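Local coordinates for protein RNA-dependent RNA Polymerase (Bombyx mori cytoplasmic polyhedrosis virus, PDB 6TZ0) that catalyses RNA-templated RNA synthesis in transcription and genome replication of a double-stranded RNA virus, making plus strands by fully conservative transcription, at residues S287-V292 / L715-I720; R539-S544 / M683-G688; A267-W272 / V727-F732; I252-Y257 / N330-C335; H262-A267 / R320-Q325. All coordinates share one frame; numbering follows the deposited sequence.

Interaction 1. Residues S287-V292 / L715-I720; sequences SEPHFV and LSQNSI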
# COMPACT_ATOMS: atom_id res chain seq x y z
N SER A 287 -35.69 -2.04 19.79
CA SER A 287 -35.52 -0.75 20.44
C SER A 287 -34.09 -0.61 20.93
O SER A 287 -33.40 -1.60 21.19
CB SER A 287 -36.50 -0.62 21.60
OG SER A 287 -36.23 -1.58 22.60
N GLU A 288 -33.64 0.63 21.05
CA GLU A 288 -32.25 0.94 21.36
C GLU A 288 -32.12 1.46 22.79
O GLU A 288 -33.09 1.94 23.37
CB GLU A 288 -31.73 1.99 20.37
CG GLU A 288 -31.71 1.52 18.92
CD GLU A 288 -30.73 0.40 18.67
OE1 GLU A 288 -29.67 0.36 19.33
OE2 GLU A 288 -31.01 -0.45 17.80
N PRO A 289 -30.93 1.36 23.39
CA PRO A 289 -30.73 1.94 24.72
C PRO A 289 -30.74 3.46 24.68
O PRO A 289 -30.73 4.09 23.63
CB PRO A 289 -29.35 1.42 25.13
CG PRO A 289 -29.16 0.20 24.31
CD PRO A 289 -29.81 0.48 23.01
N HIS A 290 -30.76 4.06 25.88
CA HIS A 290 -31.05 5.48 25.99
C HIS A 290 -29.88 6.36 25.54
O HIS A 290 -30.10 7.50 25.14
CB HIS A 290 -31.43 5.83 27.43
CG HIS A 290 -30.32 5.64 28.41
ND1 HIS A 290 -29.42 6.63 28.71
CD2 HIS A 290 -29.97 4.57 29.17
CE1 HIS A 290 -28.55 6.18 29.60
NE2 HIS A 290 -28.87 4.93 29.90
N PHE A 291 -28.66 5.85 25.60
CA PHE A 291 -27.51 6.59 25.10
C PHE A 291 -27.42 6.56 23.58
O PHE A 291 -26.67 7.34 23.00
CB PHE A 291 -26.22 6.07 25.74
CG PHE A 291 -26.05 4.58 25.68
CD1 PHE A 291 -25.47 3.97 24.57
CD2 PHE A 291 -26.46 3.78 26.73
CE1 PHE A 291 -25.31 2.60 24.52
CE2 PHE A 291 -26.29 2.41 26.69
CZ PHE A 291 -25.72 1.82 25.58
N VAL A 292 -28.16 5.67 22.93
CA VAL A 292 -28.28 5.68 21.48
C VAL A 292 -29.39 6.63 21.05
O VAL A 292 -29.24 7.37 20.07
CB VAL A 292 -28.51 4.25 20.98
CG1 VAL A 292 -28.79 4.22 19.50
CG2 VAL A 292 -27.31 3.39 21.30
N LEU A 715 -22.46 3.03 18.04
CA LEU A 715 -22.61 1.82 18.83
C LEU A 715 -24.09 1.48 18.92
O LEU A 715 -24.91 2.34 19.24
CB LEU A 715 -21.96 1.98 20.21
CG LEU A 715 -22.44 2.89 21.33
CD1 LEU A 715 -21.79 2.46 22.61
CD2 LEU A 715 -22.11 4.35 21.07
N SER A 716 -24.42 0.23 18.62
CA SER A 716 -25.78 -0.19 18.41
C SER A 716 -26.06 -1.47 19.16
O SER A 716 -25.16 -2.16 19.64
CB SER A 716 -26.07 -0.41 16.92
OG SER A 716 -25.30 -1.48 16.40
N GLN A 717 -27.34 -1.79 19.26
CA GLN A 717 -27.78 -3.07 19.80
C GLN A 717 -27.89 -4.13 18.72
O GLN A 717 -27.68 -5.32 19.00
CB GLN A 717 -29.11 -2.88 20.54
CG GLN A 717 -29.74 -4.13 21.11
CD GLN A 717 -30.87 -3.83 22.07
OE1 GLN A 717 -31.09 -2.69 22.44
NE2 GLN A 717 -31.61 -4.87 22.45
N ASN A 718 -28.15 -3.74 17.47
CA ASN A 718 -28.48 -4.76 16.49
C ASN A 718 -27.86 -4.52 15.11
O ASN A 718 -28.40 -5.00 14.11
CB ASN A 718 -29.99 -4.90 16.39
CG ASN A 718 -30.70 -3.58 16.20
OD1 ASN A 718 -30.07 -2.55 15.99
ND2 ASN A 718 -32.02 -3.60 16.32
N SER A 719 -26.73 -3.83 15.03
CA SER A 719 -26.08 -3.63 13.74
C SER A 719 -24.58 -3.45 13.94
O SER A 719 -24.15 -2.78 14.88
CB SER A 719 -26.66 -2.42 13.00
OG SER A 719 -26.38 -1.21 13.68
N ILE A 720 -23.79 -4.03 13.04
CA ILE A 720 -22.34 -4.04 13.17
C ILE A 720 -21.73 -3.91 11.78
O ILE A 720 -22.28 -4.39 10.79
CB ILE A 720 -21.88 -5.32 13.92
CG1 ILE A 720 -20.43 -5.21 14.39
CG2 ILE A 720 -22.14 -6.60 13.13
CD1 ILE A 720 -20.24 -4.23 15.50
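Glu288 reaches across to the backbone of Gln717, where the outer strand 711-716 of the four-stranded antiparallel palm sheet of the polymerase gives way to a turn. The backbone N of Gln717 donates to Glu288 OE1 at 3.2 Å, with an N-H...O angle of 153°, and the oxygen receives it on its syn lone pair, the side of OE2. The acid's chain is bent at chi2 (-66°), which folds CD back from a fully extended course. The two side chains run past one another in opposed senses, with OE1 3.5 Å from Gln717 CB. Further along, Val292 CG2 rests 3.3 Å from the carbonyl O of Leu715. Phe291 and Leu715 form an apolar pair, crossing at about a right angle, with Phe291 CE1 meeting Leu715 CD1 at 4.0 Å. Farther out, His262 ND1 is hydrogen-bonded to the backbone N of Glu288, and His694 stacks on the Phe291 ring. The contact thus illustrates how the N-terminal region is joined to the end of an outer palm strand by one carboxylate-to-backbone bond and by contacts of Val292 and Phe291 with Leu715. Within its own segment, Phe291 has Pro289 CB lying 3.5 Å above one ring face, offset toward the rim.

Interaction 2. Residues R539-S544 / M683-G688; sequences RNVLLS and MEIFQG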
# COMPACT_ATOMS: atom_id res chain seq x y z
N ARG A 539 -28.19 -12.20 22.60
CA ARG A 539 -28.95 -11.26 23.39
C ARG A 539 -28.08 -10.68 24.50
O ARG A 539 -27.06 -11.27 24.86
CB ARG A 539 -30.20 -11.92 23.96
CG ARG A 539 -29.92 -13.16 24.75
CD ARG A 539 -31.20 -13.81 25.18
NE ARG A 539 -31.92 -12.98 26.14
CZ ARG A 539 -33.19 -13.16 26.47
NH1 ARG A 539 -33.88 -14.15 25.93
NH2 ARG A 539 -33.76 -12.36 27.36
N ASN A 540 -28.53 -9.54 25.02
CA ASN A 540 -27.78 -8.70 25.97
C ASN A 540 -26.39 -8.35 25.44
O ASN A 540 -25.39 -8.41 26.16
CB ASN A 540 -27.69 -9.34 27.36
CG ASN A 540 -29.01 -9.30 28.09
OD1 ASN A 540 -29.72 -8.31 28.07
ND2 ASN A 540 -29.33 -10.40 28.77
N VAL A 541 -26.33 -7.97 24.17
CA VAL A 541 -25.07 -7.71 23.49
C VAL A 541 -25.08 -6.27 22.99
O VAL A 541 -26.10 -5.75 22.54
CB VAL A 541 -24.84 -8.74 22.36
CG1 VAL A 541 -25.89 -8.68 21.27
CG2 VAL A 541 -23.46 -8.61 21.78
N LEU A 542 -23.95 -5.59 23.16
CA LEU A 542 -23.76 -4.23 22.69
C LEU A 542 -22.70 -4.22 21.61
O LEU A 542 -21.55 -4.60 21.85
CB LEU A 542 -23.36 -3.29 23.83
CG LEU A 542 -23.19 -1.85 23.36
CD1 LEU A 542 -24.50 -1.31 22.85
CD2 LEU A 542 -22.65 -0.97 24.46
N LEU A 543 -23.08 -3.78 20.42
CA LEU A 543 -22.20 -3.77 19.26
C LEU A 543 -21.56 -2.40 19.14
O LEU A 543 -22.20 -1.38 19.43
CB LEU A 543 -23.00 -4.12 18.01
CG LEU A 543 -23.68 -5.49 18.11
CD1 LEU A 543 -24.61 -5.73 16.96
CD2 LEU A 543 -22.66 -6.61 18.19
N SER A 544 -20.30 -2.36 18.72
CA SER A 544 -19.58 -1.10 18.61
C SER A 544 -18.71 -1.11 17.36
O SER A 544 -17.68 -1.79 17.33
CB SER A 544 -18.73 -0.84 19.86
OG SER A 544 -18.03 0.38 19.75
N MET A 683 -13.74 -3.33 15.58
CA MET A 683 -15.08 -3.89 15.79
C MET A 683 -15.14 -4.49 17.19
O MET A 683 -14.63 -5.59 17.41
CB MET A 683 -15.39 -4.93 14.74
CG MET A 683 -16.77 -5.49 14.85
SD MET A 683 -17.13 -6.76 13.64
CE MET A 683 -16.20 -8.13 14.30
N GLU A 684 -15.79 -3.80 18.12
CA GLU A 684 -15.88 -4.24 19.50
C GLU A 684 -17.26 -4.83 19.78
O GLU A 684 -18.28 -4.27 19.38
CB GLU A 684 -15.62 -3.08 20.45
CG GLU A 684 -14.21 -2.55 20.38
CD GLU A 684 -14.02 -1.32 21.23
OE1 GLU A 684 -15.02 -0.79 21.73
OE2 GLU A 684 -12.86 -0.89 21.40
N ILE A 685 -17.28 -5.96 20.48
CA ILE A 685 -18.51 -6.62 20.88
C ILE A 685 -18.48 -6.80 22.39
O ILE A 685 -17.59 -7.48 22.93
CB ILE A 685 -18.70 -7.97 20.17
CG1 ILE A 685 -18.81 -7.76 18.66
CG2 ILE A 685 -19.95 -8.64 20.65
CD1 ILE A 685 -18.69 -9.03 17.87
N PHE A 686 -19.44 -6.19 23.08
CA PHE A 686 -19.58 -6.28 24.53
C PHE A 686 -20.83 -7.06 24.86
O PHE A 686 -21.83 -6.97 24.15
CB PHE A 686 -19.68 -4.88 25.15
CG PHE A 686 -18.52 -4.00 24.85
CD1 PHE A 686 -17.34 -4.10 25.57
CD2 PHE A 686 -18.60 -3.05 23.84
CE1 PHE A 686 -16.27 -3.28 25.29
CE2 PHE A 686 -17.54 -2.23 23.56
CZ PHE A 686 -16.37 -2.35 24.29
N GLN A 687 -20.81 -7.83 25.95
CA GLN A 687 -21.99 -8.57 26.37
C GLN A 687 -22.17 -8.46 27.88
O GLN A 687 -21.24 -8.74 28.64
CB GLN A 687 -21.91 -10.04 25.97
CG GLN A 687 -23.19 -10.81 26.22
CD GLN A 687 -23.15 -12.23 25.71
OE1 GLN A 687 -22.11 -12.72 25.28
NE2 GLN A 687 -24.29 -12.90 25.72
N GLY A 688 -23.37 -8.08 28.30
CA GLY A 688 -23.69 -7.98 29.71
C GLY A 688 -24.91 -7.11 29.96
O GLY A 688 -25.88 -7.18 29.21
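Leu543 and Ile685 run alongside each other in the same sense, Leu543 CD2 reaching Ile685 CG1 at 4.0 Å, on the face that also carries Val541 and Gln687. Val541 crosses Ile685 at a slant, its CG2 meeting Ile685 CG2 at 3.7 Å; this methyl is anti to the backbone N, while CG1 (chi1 63°) sits between N and the carbonyl carbon. The other face holds Leu542, Ser544, Glu684 and Phe686. There Phe686 turns a ring edge to Leu542 O and Ser544 CB, with CE2 4.1 Å from that CB, and helix 690-705 covers this face through Thr693 and Asn700. Strands 541-544 and 683-687 run antiparallel at 164°. Leu542 with Phe686 and Ser544 with Glu684 are the hydrogen-bonded pairs; Leu542 N to Phe686 O is 2.7 Å and nearly straight at 169°. Gly688 N donates to Asn540 O at 3.0 Å, whereas the bond from Gln687 NE2 to Arg539 O is weak. These are central palm strands, and 541-548 leads on to Asp547 and Val548, which bind magnesium in this polymerase, though no ion is bound here. The backbone bonds set the strand register, consistent with placing Asp547 near Asp680 and Asp681, which precede strand 682-687.

Interaction 3. Residues A267-W272 / V727-F732; sequences ATVPVW and VVNGTF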
# COMPACT_ATOMS: atom_id res chain seq x y z
N ALA A 267 -38.73 -7.55 15.49
CA ALA A 267 -38.28 -8.22 14.28
C ALA A 267 -38.12 -9.70 14.57
O ALA A 267 -37.61 -10.08 15.62
CB ALA A 267 -36.96 -7.63 13.77
N THR A 268 -38.58 -10.52 13.64
CA THR A 268 -38.37 -11.95 13.69
C THR A 268 -37.19 -12.29 12.77
O THR A 268 -37.29 -12.24 11.54
CB THR A 268 -39.66 -12.71 13.36
OG1 THR A 268 -39.39 -14.10 13.17
CG2 THR A 268 -40.43 -12.10 12.19
N VAL A 269 -36.05 -12.61 13.38
CA VAL A 269 -34.76 -12.65 12.72
C VAL A 269 -34.25 -14.09 12.80
O VAL A 269 -34.70 -14.85 13.67
CB VAL A 269 -33.76 -11.66 13.35
CG1 VAL A 269 -34.34 -10.27 13.33
CG2 VAL A 269 -33.43 -12.05 14.77
N PRO A 270 -33.35 -14.50 11.92
CA PRO A 270 -32.75 -15.83 12.05
C PRO A 270 -31.70 -15.87 13.16
O PRO A 270 -31.22 -14.84 13.64
CB PRO A 270 -32.13 -16.09 10.68
CG PRO A 270 -31.88 -14.77 10.13
CD PRO A 270 -32.99 -13.90 10.62
N VAL A 271 -31.35 -17.09 13.56
CA VAL A 271 -30.40 -17.33 14.64
C VAL A 271 -29.28 -18.21 14.11
O VAL A 271 -29.53 -19.28 13.56
CB VAL A 271 -31.08 -18.00 15.86
CG1 VAL A 271 -30.05 -18.41 16.88
CG2 VAL A 271 -32.08 -17.06 16.48
N TRP A 272 -28.05 -17.75 14.30
CA TRP A 272 -26.87 -18.44 13.79
C TRP A 272 -26.15 -19.19 14.90
O TRP A 272 -25.99 -18.69 16.01
CB TRP A 272 -25.92 -17.45 13.14
CG TRP A 272 -26.41 -16.95 11.83
CD1 TRP A 272 -27.22 -15.88 11.63
CD2 TRP A 272 -26.09 -17.47 10.54
NE1 TRP A 272 -27.45 -15.71 10.29
CE2 TRP A 272 -26.76 -16.67 9.60
CE3 TRP A 272 -25.30 -18.53 10.09
CZ2 TRP A 272 -26.67 -16.90 8.24
CZ3 TRP A 272 -25.21 -18.76 8.73
CH2 TRP A 272 -25.89 -17.95 7.82
N VAL A 727 -23.79 -6.10 8.89
CA VAL A 727 -24.63 -7.19 9.39
C VAL A 727 -25.63 -6.59 10.37
O VAL A 727 -25.24 -5.86 11.29
CB VAL A 727 -23.79 -8.29 10.06
CG1 VAL A 727 -24.69 -9.34 10.68
CG2 VAL A 727 -22.86 -8.93 9.04
N VAL A 728 -26.91 -6.86 10.15
CA VAL A 728 -27.99 -6.38 11.00
C VAL A 728 -28.85 -7.59 11.36
O VAL A 728 -29.63 -8.06 10.53
CB VAL A 728 -28.85 -5.30 10.32
CG1 VAL A 728 -29.94 -4.84 11.24
CG2 VAL A 728 -28.01 -4.12 9.89
N ASN A 729 -28.71 -8.09 12.59
CA ASN A 729 -29.54 -9.16 13.17
C ASN A 729 -29.48 -10.46 12.38
O ASN A 729 -30.50 -11.03 12.00
CB ASN A 729 -30.99 -8.70 13.35
CG ASN A 729 -31.16 -7.79 14.52
OD1 ASN A 729 -30.60 -8.02 15.58
ND2 ASN A 729 -31.95 -6.74 14.34
N GLY A 730 -28.26 -10.95 12.17
CA GLY A 730 -28.09 -12.20 11.45
C GLY A 730 -28.32 -12.10 9.97
O GLY A 730 -28.57 -13.12 9.32
N THR A 731 -28.22 -10.90 9.41
CA THR A 731 -28.60 -10.62 8.03
C THR A 731 -27.58 -9.69 7.39
O THR A 731 -27.25 -8.64 7.97
CB THR A 731 -30.00 -10.01 7.99
OG1 THR A 731 -30.99 -11.01 8.26
CG2 THR A 731 -30.28 -9.30 6.70
N PHE A 732 -27.09 -10.06 6.22
CA PHE A 732 -26.09 -9.29 5.48
C PHE A 732 -26.76 -8.28 4.57
O PHE A 732 -27.46 -8.66 3.63
CB PHE A 732 -25.20 -10.25 4.68
CG PHE A 732 -24.24 -9.57 3.76
CD1 PHE A 732 -23.21 -8.80 4.26
CD2 PHE A 732 -24.34 -9.75 2.39
CE1 PHE A 732 -22.32 -8.19 3.42
CE2 PHE A 732 -23.45 -9.14 1.54
CZ PHE A 732 -22.44 -8.36 2.06
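In Trp272, chi1 (-72°) sets CG anti to the carbonyl carbon and chi2 (87°) turns the ring about CB-CG; NE1 then lies by Gly730 O. The arrangement joins a two-stranded antiparallel sheet, strands 266-272 and 278-285, to the tight loop between strands 725-727 and 732-733. NE1 donates to Gly730 O at 3.0 Å with an N-H...O angle of 157°. The oxygen lies at the ring edge, close to the indole plane, and the donor approaches from the side of the carbonyl, somewhat tilted from the carbonyl plane. Such a bond satisfies an indole N-H that would otherwise be costly to bury. Gly730 has positive phi, which by itself favours glycine, and its bare CA lies 3.8 Å from Trp272 CD1. Pro270 lays its ring against the same loop, CG 3.8 Å from Gly730 O and CD 4.0 Å from Asn729 O. Next to it Val269 crosses Asn729 at a slant, the two apolar parts meeting. Within the loop, Val728 N is bonded to Thr731 O, closing the turn that presents these carbonyls. Outside, Ser537 OG is hydrogen-bonded to the backbone N of Trp272, and Gln325 of helix 325-339 packs on both Val269 and Asn729. At the Val269 end, CG1 touches Asn729 CB at 3.7 Å.

Interaction 4. Residues I252-Y257 / N330-C335; sequences IGRSWY and NYYAAC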
# COMPACT_ATOMS: atom_id res chain seq x y z
N ILE A 252 -25.04 11.70 6.70
CA ILE A 252 -26.35 12.09 7.22
C ILE A 252 -27.46 11.36 6.48
O ILE A 252 -28.42 10.88 7.09
CB ILE A 252 -26.51 13.62 7.12
CG1 ILE A 252 -25.52 14.32 8.03
CG2 ILE A 252 -27.91 14.06 7.48
CD1 ILE A 252 -25.46 15.81 7.77
N GLY A 253 -27.33 11.23 5.17
CA GLY A 253 -28.31 10.53 4.36
C GLY A 253 -28.33 9.03 4.50
O GLY A 253 -29.16 8.38 3.86
N ARG A 254 -27.46 8.46 5.32
CA ARG A 254 -27.40 7.02 5.55
C ARG A 254 -27.72 6.62 6.98
O ARG A 254 -28.35 5.58 7.18
CB ARG A 254 -26.01 6.49 5.20
CG ARG A 254 -25.69 6.40 3.72
CD ARG A 254 -24.21 6.11 3.54
NE ARG A 254 -23.83 5.77 2.18
CZ ARG A 254 -23.53 6.65 1.23
NH1 ARG A 254 -23.57 7.94 1.49
NH2 ARG A 254 -23.20 6.22 0.03
N SER A 255 -27.34 7.42 7.97
CA SER A 255 -27.31 7.02 9.37
C SER A 255 -28.69 7.04 10.05
O SER A 255 -28.76 6.82 11.26
CB SER A 255 -26.35 7.92 10.14
OG SER A 255 -26.80 9.25 10.16
N TRP A 256 -29.76 7.28 9.30
CA TRP A 256 -31.12 7.27 9.84
C TRP A 256 -31.65 5.87 10.11
O TRP A 256 -32.69 5.74 10.78
CB TRP A 256 -32.05 7.98 8.85
CG TRP A 256 -32.00 7.36 7.49
CD1 TRP A 256 -31.16 7.70 6.48
CD2 TRP A 256 -32.80 6.27 7.01
NE1 TRP A 256 -31.39 6.89 5.40
CE2 TRP A 256 -32.38 6.00 5.70
CE3 TRP A 256 -33.82 5.50 7.56
CZ2 TRP A 256 -32.95 5.00 4.93
CZ3 TRP A 256 -34.38 4.50 6.80
CH2 TRP A 256 -33.95 4.26 5.50
N TYR A 257 -30.99 4.82 9.59
CA TYR A 257 -31.59 3.49 9.60
C TYR A 257 -31.65 2.90 10.99
O TYR A 257 -32.50 2.06 11.26
CB TYR A 257 -30.82 2.55 8.66
CG TYR A 257 -29.49 2.07 9.18
CD1 TYR A 257 -28.35 2.85 9.05
CD2 TYR A 257 -29.35 0.79 9.72
CE1 TYR A 257 -27.13 2.41 9.50
CE2 TYR A 257 -28.13 0.34 10.17
CZ TYR A 257 -27.02 1.16 10.06
OH TYR A 257 -25.80 0.71 10.50
N ASN A 330 -34.75 -2.23 2.62
CA ASN A 330 -35.05 -1.76 1.27
C ASN A 330 -34.90 -0.25 1.15
O ASN A 330 -34.30 0.24 0.18
CB ASN A 330 -36.45 -2.19 0.87
CG ASN A 330 -36.59 -3.69 0.75
OD1 ASN A 330 -35.69 -4.37 0.26
ND2 ASN A 330 -37.72 -4.22 1.19
N TYR A 331 -35.41 0.50 2.13
CA TYR A 331 -35.22 1.95 2.08
C TYR A 331 -33.76 2.34 2.27
O TYR A 331 -33.32 3.35 1.72
CB TYR A 331 -36.06 2.67 3.13
CG TYR A 331 -37.54 2.65 2.91
CD1 TYR A 331 -38.10 3.21 1.78
CD2 TYR A 331 -38.40 2.21 3.91
CE1 TYR A 331 -39.46 3.23 1.59
CE2 TYR A 331 -39.77 2.24 3.74
CZ TYR A 331 -40.29 2.75 2.58
OH TYR A 331 -41.65 2.78 2.39
N TYR A 332 -32.99 1.55 3.03
CA TYR A 332 -31.58 1.85 3.21
C TYR A 332 -30.80 1.63 1.92
O TYR A 332 -29.94 2.44 1.58
CB TYR A 332 -30.99 1.01 4.33
CG TYR A 332 -29.55 1.34 4.62
CD1 TYR A 332 -29.22 2.51 5.28
CD2 TYR A 332 -28.53 0.49 4.23
CE1 TYR A 332 -27.91 2.82 5.55
CE2 TYR A 332 -27.22 0.80 4.49
CZ TYR A 332 -26.91 1.96 5.15
OH TYR A 332 -25.60 2.26 5.41
N ALA A 333 -31.10 0.55 1.19
CA ALA A 333 -30.46 0.35 -0.11
C ALA A 333 -30.86 1.43 -1.10
O ALA A 333 -30.03 1.85 -1.92
CB ALA A 333 -30.82 -1.03 -0.67
N ALA A 334 -32.11 1.91 -1.02
CA ALA A 334 -32.53 3.03 -1.86
C ALA A 334 -31.74 4.30 -1.54
O ALA A 334 -31.30 4.99 -2.45
CB ALA A 334 -34.03 3.27 -1.70
N CYS A 335 -31.53 4.60 -0.26
CA CYS A 335 -30.74 5.78 0.08
C CYS A 335 -29.25 5.61 -0.24
O CYS A 335 -28.56 6.61 -0.49
CB CYS A 335 -30.93 6.14 1.55
SG CYS A 335 -32.57 6.76 1.91
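Trp256 meets Tyr331 and Cys335 on helix 325-339, and its indole can be followed from CB to the six-membered ring. CB leads to a CG set between the backbone N and the carbonyl carbon (chi1 56°), from which the indole extends to the helix. NE1 comes first: it makes a weak hydrogen bond to Gly253 O in its own segment and lies 3.7 Å from Cys335 SG. CZ2 is closer to that sulfur, at 3.5 Å. At the far end CH2 meets Tyr331 CB, also at 3.5 Å, with this carbon at the ring edge and the two side chains crossing at about a right angle. Cys335 SG stands 4.5 Å from the centroid of the five-membered ring in an oblique sulfur-aromatic contact. Beside the indole, the Tyr257 and Tyr332 rings meet obliquely, centroids 4.7 Å apart and planes at 52°, while Tyr332 CE1 approaches Arg254 O at 3.2 Å in the ring plane. The polar ends look elsewhere: Tyr331 OH is bonded to Asp59, Tyr332 OH to Arg336, and Arg254 NH1 to Lys250 O, with a salt bridge from Arg254 NH2 to Asp483. The whole is a type I beta turn of the N-terminal region, Arg254 to Tyr257, packed by aromatic side chains on helix 325-339.

Interaction 5. Residues H262-A267 / R320-Q325; sequences HNVGRA and RLSKTQ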
# COMPACT_ATOMS: atom_id res chain seq x y z
N HIS A 262 -35.16 1.21 15.21
CA HIS A 262 -35.69 1.44 16.55
C HIS A 262 -37.21 1.57 16.53
O HIS A 262 -37.90 0.94 17.33
CB HIS A 262 -35.06 2.68 17.16
CG HIS A 262 -35.72 3.15 18.41
ND1 HIS A 262 -35.59 2.49 19.62
CD2 HIS A 262 -36.53 4.20 18.66
CE1 HIS A 262 -36.28 3.12 20.54
NE2 HIS A 262 -36.86 4.16 19.99
N ASN A 263 -37.73 2.40 15.63
CA ASN A 263 -39.18 2.60 15.59
C ASN A 263 -39.94 1.42 15.00
O ASN A 263 -41.17 1.39 15.12
CB ASN A 263 -39.53 3.86 14.80
CG ASN A 263 -39.30 5.13 15.60
OD1 ASN A 263 -39.59 5.18 16.79
ND2 ASN A 263 -38.78 6.15 14.94
N VAL A 264 -39.26 0.45 14.37
CA VAL A 264 -39.93 -0.79 13.97
C VAL A 264 -40.44 -1.55 15.19
O VAL A 264 -41.60 -1.99 15.23
CB VAL A 264 -39.00 -1.65 13.10
CG1 VAL A 264 -39.55 -3.05 12.93
CG2 VAL A 264 -38.87 -1.03 11.75
N GLY A 265 -39.60 -1.71 16.21
CA GLY A 265 -40.02 -2.31 17.46
C GLY A 265 -39.79 -3.79 17.59
O GLY A 265 -39.14 -4.21 18.56
N ARG A 266 -40.29 -4.61 16.67
CA ARG A 266 -40.14 -6.05 16.76
C ARG A 266 -39.61 -6.56 15.43
O ARG A 266 -40.00 -6.07 14.37
CB ARG A 266 -41.46 -6.75 17.08
CG ARG A 266 -42.03 -6.45 18.45
CD ARG A 266 -41.21 -7.11 19.53
NE ARG A 266 -41.80 -6.94 20.85
CZ ARG A 266 -41.53 -5.93 21.68
NH1 ARG A 266 -40.66 -4.99 21.32
NH2 ARG A 266 -42.12 -5.86 22.86
N ALA A 267 -38.73 -7.55 15.49
CA ALA A 267 -38.28 -8.22 14.28
C ALA A 267 -38.12 -9.70 14.57
O ALA A 267 -37.61 -10.08 15.62
CB ALA A 267 -36.96 -7.63 13.77
N ARG A 320 -41.30 6.53 8.83
CA ARG A 320 -42.66 6.27 9.28
C ARG A 320 -43.22 4.96 8.73
O ARG A 320 -43.80 4.17 9.48
CB ARG A 320 -43.56 7.44 8.90
CG ARG A 320 -43.20 8.72 9.62
CD ARG A 320 -43.48 8.58 11.09
NE ARG A 320 -43.25 9.82 11.82
CZ ARG A 320 -43.39 9.95 13.13
NH1 ARG A 320 -43.16 11.12 13.72
NH2 ARG A 320 -43.77 8.91 13.86
N LEU A 321 -43.05 4.71 7.43
CA LEU A 321 -43.80 3.66 6.75
C LEU A 321 -43.11 2.30 6.78
O LEU A 321 -43.49 1.41 6.01
CB LEU A 321 -44.09 4.06 5.31
CG LEU A 321 -45.03 5.24 5.09
CD1 LEU A 321 -45.14 5.54 3.61
CD2 LEU A 321 -46.39 4.95 5.68
N SER A 322 -42.12 2.11 7.64
CA SER A 322 -41.44 0.83 7.76
C SER A 322 -42.03 0.04 8.92
O SER A 322 -42.28 0.59 9.99
CB SER A 322 -39.94 1.04 7.96
OG SER A 322 -39.68 1.72 9.17
N LYS A 323 -42.28 -1.25 8.68
CA LYS A 323 -42.89 -2.12 9.67
C LYS A 323 -42.09 -3.38 9.96
O LYS A 323 -42.22 -3.93 11.05
CB LYS A 323 -44.30 -2.53 9.24
CG LYS A 323 -45.36 -1.47 9.45
CD LYS A 323 -45.55 -0.60 8.23
CE LYS A 323 -46.70 0.36 8.42
NZ LYS A 323 -46.39 1.33 9.52
N THR A 324 -41.30 -3.86 9.02
CA THR A 324 -40.44 -5.01 9.21
C THR A 324 -38.99 -4.55 9.15
O THR A 324 -38.69 -3.38 8.92
CB THR A 324 -40.73 -6.08 8.17
OG1 THR A 324 -40.46 -5.57 6.86
CG2 THR A 324 -42.17 -6.51 8.23
N GLN A 325 -38.08 -5.50 9.38
CA GLN A 325 -36.66 -5.22 9.17
C GLN A 325 -36.34 -5.12 7.69
O GLN A 325 -35.45 -4.36 7.29
CB GLN A 325 -35.82 -6.30 9.84
CG GLN A 325 -34.32 -6.06 9.82
CD GLN A 325 -33.56 -7.22 10.39
OE1 GLN A 325 -34.15 -8.21 10.79
NE2 GLN A 325 -32.25 -7.12 10.39
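Val264, near the end of helix 257-264, comes within 5.4 Å of Lys323, CA to CA, before the chain turns at Gly265 with positive phi and enters strand 266-272, so that Ala267 and Gln325 form the second close approach. Val264 carries most of the contact, and its two methyl groups divide the work. CG1, anti to the backbone N (chi1 167°), rests 3.4 Å from Lys323 O. CG2, beside the backbone N, lies 3.7 Å from Thr324 O and 3.9 Å from Ser322 OG. The valine fork therefore sits against two successive backbone carbonyls and one hydroxyl, an apolar group resting on polar atoms; of these Ser322 OG bonds weakly to Ala318 O. Farther along, Ala267 CB meets Gln325 OE1 at 4.1 Å. The Gln325 chain is extended beyond CG, and its amide has further weak partners, NE2 with Val728 O and OE1 with Ser1043 OG. No hydrogen bond joins the two segments, so their fit relies on van der Waals contact. Gly265 has backbone angles that call for glycine, and its O accepts Arg266 NH1 at 3.2 Å, the donor standing above the carbonyl plane. Thr324 takes the N-cap position of helix 325-339, while Asp327 OD2 accepts the backbone N atoms of Lys323 and Thr324. The contact thus lies where helix 257-264 passes into strand 266-272, against the link between helices 309-320 and 325-339, with Val328 of the latter helix also packing on Val264.

In the fold
Along the chain, interaction 4 opens first and encloses interaction 5, and both cross interactions 1 and 3; interaction 2 is nested inside the loop closed by interaction 1, itself nested in that of interaction 3. Interactions 1 and 2, with centres about 10 Å apart, meet in one sheet. Interactions 3 and 5 share Ala267 and strand 266-272, their centres about 14 Å apart. The centre of interaction 4 lies about 23 Å from that of interaction 2. Interaction 1 joins the N-terminal region to the palm sheet, interaction 3 joins it to the loop after strand 725-727, interaction 2 pairs strands within the palm, and 4 and 5 pack the N-terminal region on helix 325-339 and the link before it.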